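Local coordinates for probable adhesion protein (Pseudomonas aeruginosa PAO1, PDB 6RU4), which probably serves as a periplasmic metal-binding protein for transport, holding manganese or ferrous iron in a site built of six histidines, at residues 224-229 / 248-253. Residues are numbered along the deposited sequence; the frame is centred on the assembly and turned at random.
Sequences FSEIDF and LSHISY. With MN (manganese (II) ion), chain E; EDO (1,2-ethanediol), chain Q.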
loop_
_atom_site.group_PDB
_atom_site.type_symbol
_atom_site.label_atom_id
_atom_site.label_comp_id
_atom_site.label_asym_id
_atom_site.label_seq_id
_atom_site.Cartn_x
_atom_site.Cartn_y
_atom_site.Cartn_z
ATOM N N PHE A 224 -12.752 8.837 0.991
ATOM C CA PHE A 224 -11.334 8.891 1.312
ATOM C C PHE A 224 -10.552 9.219 0.037
ATOM O O PHE A 224 -10.540 8.425 -0.908
ATOM C CB PHE A 224 -10.856 7.591 1.972
ATOM C CG PHE A 224 -11.377 7.406 3.380
ATOM C CD1 PHE A 224 -10.974 8.261 4.410
ATOM C CD2 PHE A 224 -12.269 6.377 3.685
ATOM C CE1 PHE A 224 -11.473 8.106 5.712
ATOM C CE2 PHE A 224 -12.760 6.217 4.995
ATOM C CZ PHE A 224 -12.360 7.086 5.995
ATOM N N SER A 225 -9.958 10.431 -0.006
ATOM C CA SER A 225 -9.156 10.892 -1.126
ATOM C C SER A 225 -7.658 10.722 -0.857
ATOM O O SER A 225 -7.282 10.233 0.205
ATOM C CB SER A 225 -9.517 12.322 -1.510
ATOM O OG SER A 225 -9.150 13.250 -0.506
ATOM N N GLU A 226 -6.809 11.087 -1.833
ATOM C CA GLU A 226 -5.351 10.958 -1.777
ATOM C C GLU A 226 -4.610 12.184 -1.258
ATOM O O GLU A 226 -4.881 13.297 -1.685
ATOM C CB GLU A 226 -4.794 10.587 -3.162
ATOM C CG GLU A 226 -5.085 9.166 -3.598
ATOM C CD GLU A 226 -4.552 8.092 -2.672
ATOM O OE1 GLU A 226 -3.331 8.072 -2.393
ATOM O OE2 GLU A 226 -5.376 7.276 -2.208
ATOM N N ILE A 227 -3.646 11.963 -0.375
ATOM C CA ILE A 227 -2.744 12.981 0.141
ATOM C C ILE A 227 -1.543 12.989 -0.818
ATOM O O ILE A 227 -1.101 14.059 -1.232
ATOM C CB ILE A 227 -2.295 12.672 1.613
ATOM C CG1 ILE A 227 -3.390 13.008 2.617
ATOM C CG2 ILE A 227 -1.027 13.444 1.981
ATOM C CD1 ILE A 227 -3.289 12.290 3.941
ATOM N N ASP A 228 -1.002 11.789 -1.144
ATOM C CA ASP A 228 0.191 11.597 -1.974
ATOM C C ASP A 228 0.112 12.289 -3.335
ATOM O O ASP A 228 0.707 13.362 -3.496
ATOM C CB ASP A 228 0.538 10.105 -2.107
ATOM C CG ASP A 228 1.175 9.489 -0.874
ATOM O OD1 ASP A 228 1.388 10.224 0.127
ATOM O OD2 ASP A 228 1.458 8.285 -0.904
ATOM N N PHE A 229 -0.612 11.713 -4.300
ATOM C CA PHE A 229 -0.757 12.300 -5.641
ATOM C C PHE A 229 -2.259 12.619 -5.879
ATOM O O PHE A 229 -2.973 11.794 -6.461
ATOM C CB PHE A 229 -0.100 11.362 -6.689
ATOM C CG PHE A 229 1.400 11.240 -6.490
ATOM C CD1 PHE A 229 1.932 10.343 -5.564
ATOM C CD2 PHE A 229 2.277 12.045 -7.199
ATOM C CE1 PHE A 229 3.312 10.287 -5.325
ATOM C CE2 PHE A 229 3.662 11.964 -6.978
ATOM C CZ PHE A 229 4.164 11.101 -6.029
ATOM N N LEU A 248 -6.360 10.037 2.858
ATOM C CA LEU A 248 -5.445 9.013 3.343
ATOM C C LEU A 248 -4.161 8.992 2.527
ATOM O O LEU A 248 -4.113 9.496 1.411
ATOM C CB LEU A 248 -6.101 7.610 3.409
ATOM C CG LEU A 248 -7.325 7.422 4.303
ATOM C CD1 LEU A 248 -7.889 6.040 4.126
ATOM C CD2 LEU A 248 -7.016 7.694 5.778
ATOM N N SER A 249 -3.124 8.410 3.122
ATOM C CA SER A 249 -1.797 8.235 2.561
ATOM C C SER A 249 -1.631 6.830 1.998
ATOM O O SER A 249 -1.933 5.844 2.679
ATOM C CB SER A 249 -0.761 8.467 3.648
ATOM O OG SER A 249 0.532 8.319 3.101
ATOM N N HIS A 250 -1.127 6.749 0.755
ATOM C CA HIS A 250 -0.830 5.512 0.032
ATOM C C HIS A 250 0.616 5.088 0.378
ATOM O O HIS A 250 1.025 3.964 0.052
ATOM C CB HIS A 250 -1.008 5.771 -1.479
ATOM C CG HIS A 250 -0.946 4.582 -2.404
ATOM N ND1 HIS A 250 0.214 3.852 -2.571
ATOM C CD2 HIS A 250 -1.858 4.144 -3.299
ATOM C CE1 HIS A 250 -0.034 2.973 -3.520
ATOM N NE2 HIS A 250 -1.266 3.100 -3.987
ATOM N N ILE A 251 1.364 5.963 1.110
ATOM C CA ILE A 251 2.767 5.780 1.549
ATOM C C ILE A 251 3.641 5.617 0.271
ATOM O O ILE A 251 4.271 4.595 0.082
ATOM C CB ILE A 251 2.925 4.650 2.663
ATOM C CG1 ILE A 251 1.865 4.816 3.802
ATOM C CG2 ILE A 251 4.354 4.618 3.267
ATOM C CD1 ILE A 251 1.607 3.595 4.704
ATOM N N SER A 252 3.619 6.613 -0.636
ATOM C CA SER A 252 4.310 6.599 -1.949
ATOM C C SER A 252 4.964 7.957 -2.309
ATOM O O SER A 252 5.511 8.137 -3.410
ATOM C CB SER A 252 3.335 6.202 -3.057
ATOM O OG SER A 252 2.458 7.267 -3.403
ATOM N N TYR A 253 4.855 8.921 -1.417
ATOM C CA TYR A 253 5.446 10.204 -1.736
ATOM C C TYR A 253 6.532 10.588 -0.751
ATOM O O TYR A 253 6.374 10.359 0.442
ATOM C CB TYR A 253 4.385 11.324 -1.906
ATOM C CG TYR A 253 5.029 12.678 -2.084
ATOM C CD1 TYR A 253 5.698 13.002 -3.268
ATOM C CD2 TYR A 253 5.136 13.563 -1.014
ATOM C CE1 TYR A 253 6.416 14.193 -3.392
ATOM C CE2 TYR A 253 5.849 14.752 -1.126
ATOM C CZ TYR A 253 6.477 15.070 -2.321
ATOM O OH TYR A 253 7.157 16.257 -2.429
HETATM MN MN MN E . -2.202 2.129 -5.787
HETATM C C1 EDO Q . -2.676 7.964 -6.668
HETATM O O1 EDO Q . -1.964 8.379 -5.492
HETATM C C2 EDO Q . -1.765 8.065 -7.941
HETATM O O2 EDO Q . -2.371 7.501 -9.112
#
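The C-terminal ends of two neighbouring parallel strands, 222-226 and 244-248, and the loops that leave them bring one of the six histidine ligands, His250, to the manganese, a good example of a loop carrying a metal ligand being braced by the loop that follows the neighbouring strand. At the strand ends Leu248 N donates to Ser225 O at 2.8 Å, nearly straight, and Ile227 N returns a bond to Leu248 O, so that Leu248 pairs with Glu226 in a parallel bridge, bonding to the residues on either side of it. Leu248, which also touches helix 260-277, lays CD1 off-centre over the ring of Phe224, 4.2 Å from the centroid.

Beyond the strands the second segment curls round the carboxylate of Asp228. Its CG lies beside its own backbone N (chi1 -75°), which carries the carboxylate into the turn of 249-253. There OD2 takes two bonds from Ser252: one from N at 2.7 Å on the syn side, the other from OG at 2.9 Å on the anti side, both from the same face and tilted out of the carboxylate plane. Ser249 OG closes an ST turn by accepting from Ile251 N, and it also pairs with Glu264. Farther out, Tyr253 turns its edge toward the face of Phe229 in an offset edge-to-face pair with planes at 80°, while Ser252 O lies at the edge of the Phe229 ring.

His250, within this turn, binds manganese through NE2 at 2.2 Å; His41, His66, His111, His177 and His199 complete the shell. His250 CB lies 3.4 Å from Glu226 OE1, while Glu226 OE2 bonds Tyr180. The double grip on one carboxylate oxygen probably holds the turn that presents His250, and the nearby acidic side chains of Glu226 and Asp228 would probably make the electrostatic surroundings of the site more favourable to a cation.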